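Local coordinates for methionyl-tRNA formyltransferase (PDB 1ZGH), which probably transfers a formyl group from 10-formyltetrahydrofolate to the amino group of methionine carried on initiator tRNA, at residues I33-T38 against Y80-H85. Residues are numbered along the deposited sequence; the frame is centred on the assembly and turned at random.
Sequences IIIATT and YILFPH
I34 bonds to both sides of I81 on the neighbouring strand: its N reaches Y80 O, and L82 N donates to I34 O at 2.8 Å. A36 N then donates to L82 O. Strands 33-36 and 80-83 run parallel, their axes 4.7 Å apart at closest and inclined by 17°. At P84, which has no N-H to give, the chain slips by a residue: the CA of A36 is nearest that of F83, but T37 then pairs with H85, and T38 N resumes the pairing on H85 O at 2.9 Å.

On one face I34 and I81 run alongside each other, their CG2 methyls 3.9 Å apart, and A36 CB rests on the CD2-CE2 side of the F83 ring, obliquely. On the other, I33 CD1 meets L82 CD1 at 4.0 Å, while I35 sets CG2 against P84 CD, nearly at a right angle. Helices 40-52 and 156-178 pack on this second face.

With CG anti to the backbone N (chi1 -176°), the H85 ring reaches T38, and ND1 donates to its OG1 in the ring plane (3.1 Å, 160°). That hydroxyl also bonds S87 OG, while T37 OG1 receives a weak bond from H85 N.

Strand 31-36 lies between 57-62 and 80-83, giving the 2-1-3 order of a Rossmann-like core in the formyltransferase domain, with both loops leaving from the C-terminal edge of its parallel strands.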
loop_
_atom_site.group_PDB
_atom_site.type_symbol
_atom_site.label_atom_id
_atom_site.label_comp_id
_atom_site.label_asym_id
_atom_site.label_seq_id
_atom_site.Cartn_x
_atom_site.Cartn_y
_atom_site.Cartn_z
ATOM N N ILE A 33 0.280 20.910 3.746
ATOM C CA ILE A 33 -0.010 19.474 3.798
ATOM C C ILE A 33 1.146 18.652 4.362
ATOM O O ILE A 33 2.318 19.078 4.351
ATOM C CB ILE A 33 -0.366 18.887 2.419
ATOM C CG1 ILE A 33 0.808 19.002 1.452
ATOM C CG2 ILE A 33 -1.617 19.552 1.811
ATOM C CD1 ILE A 33 0.629 18.155 0.198
ATOM N N ILE A 34 0.799 17.465 4.852
ATOM C CA ILE A 34 1.792 16.481 5.218
ATOM C C ILE A 34 1.584 15.286 4.301
ATOM O O ILE A 34 0.456 14.861 4.075
ATOM C CB ILE A 34 1.660 16.041 6.685
ATOM C CG1 ILE A 34 1.994 17.201 7.634
ATOM C CG2 ILE A 34 2.568 14.824 6.986
ATOM C CD1 ILE A 34 1.659 16.922 9.048
ATOM N N ILE A 35 2.689 14.777 3.770
ATOM C CA ILE A 35 2.751 13.443 3.175
ATOM C C ILE A 35 3.541 12.516 4.091
ATOM O O ILE A 35 4.752 12.647 4.237
ATOM C CB ILE A 35 3.386 13.450 1.763
ATOM C CG1 ILE A 35 2.677 14.501 0.892
ATOM C CG2 ILE A 35 3.281 12.034 1.106
ATOM C CD1 ILE A 35 3.158 14.569 -0.542
ATOM N N ALA A 36 2.846 11.546 4.671
ATOM C CA ALA A 36 3.486 10.563 5.532
ATOM C C ALA A 36 3.536 9.242 4.780
ATOM O O ALA A 36 2.516 8.663 4.436
ATOM C CB ALA A 36 2.724 10.443 6.853
ATOM N N THR A 37 4.728 8.793 4.446
ATOM C CA THR A 37 4.836 7.563 3.637
ATOM C C THR A 37 6.161 6.878 3.898
ATOM O O THR A 37 7.154 7.534 4.280
ATOM C CB THR A 37 4.707 7.904 2.124
ATOM O OG1 THR A 37 4.468 6.715 1.351
ATOM C CG2 THR A 37 5.970 8.671 1.615
ATOM N N THR A 38 6.169 5.572 3.634
ATOM C CA THR A 38 7.375 4.784 3.563
ATOM C C THR A 38 7.470 4.106 2.188
ATOM O O THR A 38 6.549 4.188 1.360
ATOM C CB THR A 38 7.384 3.750 4.701
ATOM O OG1 THR A 38 6.283 2.896 4.523
ATOM C CG2 THR A 38 7.239 4.455 6.026
ATOM N N TYR A 80 -4.518 18.721 5.004
ATOM C CA TYR A 80 -4.615 17.280 4.738
ATOM C C TYR A 80 -3.348 16.592 5.187
ATOM O O TYR A 80 -2.237 17.130 5.029
ATOM C CB TYR A 80 -4.765 16.989 3.234
ATOM C CG TYR A 80 -6.077 17.459 2.642
ATOM C CD1 TYR A 80 -7.184 16.606 2.589
ATOM C CD2 TYR A 80 -6.205 18.742 2.134
ATOM C CE1 TYR A 80 -8.384 17.022 2.036
ATOM C CE2 TYR A 80 -7.410 19.182 1.576
ATOM C CZ TYR A 80 -8.488 18.316 1.524
ATOM O OH TYR A 80 -9.683 18.745 0.988
ATOM N N ILE A 81 -3.503 15.381 5.710
ATOM C CA ILE A 81 -2.361 14.502 5.940
ATOM C C ILE A 81 -2.616 13.295 5.027
ATOM O O ILE A 81 -3.647 12.651 5.139
ATOM C CB ILE A 81 -2.209 14.038 7.396
ATOM C CG1 ILE A 81 -2.251 15.238 8.370
ATOM C CG2 ILE A 81 -0.907 13.217 7.556
ATOM C CD1 ILE A 81 -2.205 14.835 9.818
ATOM N N LEU A 82 -1.688 13.063 4.109
ATOM C CA LEU A 82 -1.837 12.097 3.036
ATOM C C LEU A 82 -0.924 10.912 3.333
ATOM O O LEU A 82 0.250 11.106 3.569
ATOM C CB LEU A 82 -1.433 12.737 1.696
ATOM C CG LEU A 82 -2.210 14.049 1.393
ATOM C CD1 LEU A 82 -1.593 14.854 0.295
ATOM C CD2 LEU A 82 -3.611 13.696 1.031
ATOM N N PHE A 83 -1.463 9.688 3.271
ATOM C CA PHE A 83 -0.692 8.479 3.563
ATOM C C PHE A 83 -0.637 7.540 2.322
ATOM O O PHE A 83 -1.498 6.691 2.183
ATOM C CB PHE A 83 -1.351 7.733 4.726
ATOM C CG PHE A 83 -1.356 8.474 6.039
ATOM C CD1 PHE A 83 -2.348 9.426 6.335
ATOM C CD2 PHE A 83 -0.400 8.200 6.995
ATOM C CE1 PHE A 83 -2.367 10.086 7.567
ATOM C CE2 PHE A 83 -0.393 8.866 8.218
ATOM C CZ PHE A 83 -1.382 9.795 8.514
ATOM N N PRO A 84 0.303 7.749 1.376
ATOM C CA PRO A 84 0.408 6.809 0.239
ATOM C C PRO A 84 0.695 5.373 0.647
ATOM O O PRO A 84 0.103 4.447 0.085
ATOM C CB PRO A 84 1.555 7.375 -0.570
ATOM C CG PRO A 84 1.562 8.825 -0.230
ATOM C CD PRO A 84 1.206 8.899 1.212
ATOM N N HIS A 85 1.577 5.211 1.627
ATOM C CA HIS A 85 1.802 3.948 2.289
ATOM C C HIS A 85 2.332 4.162 3.692
ATOM O O HIS A 85 3.365 4.795 3.914
ATOM C CB HIS A 85 2.832 3.070 1.522
ATOM C CG HIS A 85 2.997 1.717 2.157
ATOM N ND1 HIS A 85 3.965 1.448 3.099
ATOM C CD2 HIS A 85 2.210 0.621 2.117
ATOM C CE1 HIS A 85 3.817 0.215 3.549
ATOM N NE2 HIS A 85 2.760 -0.313 2.964
#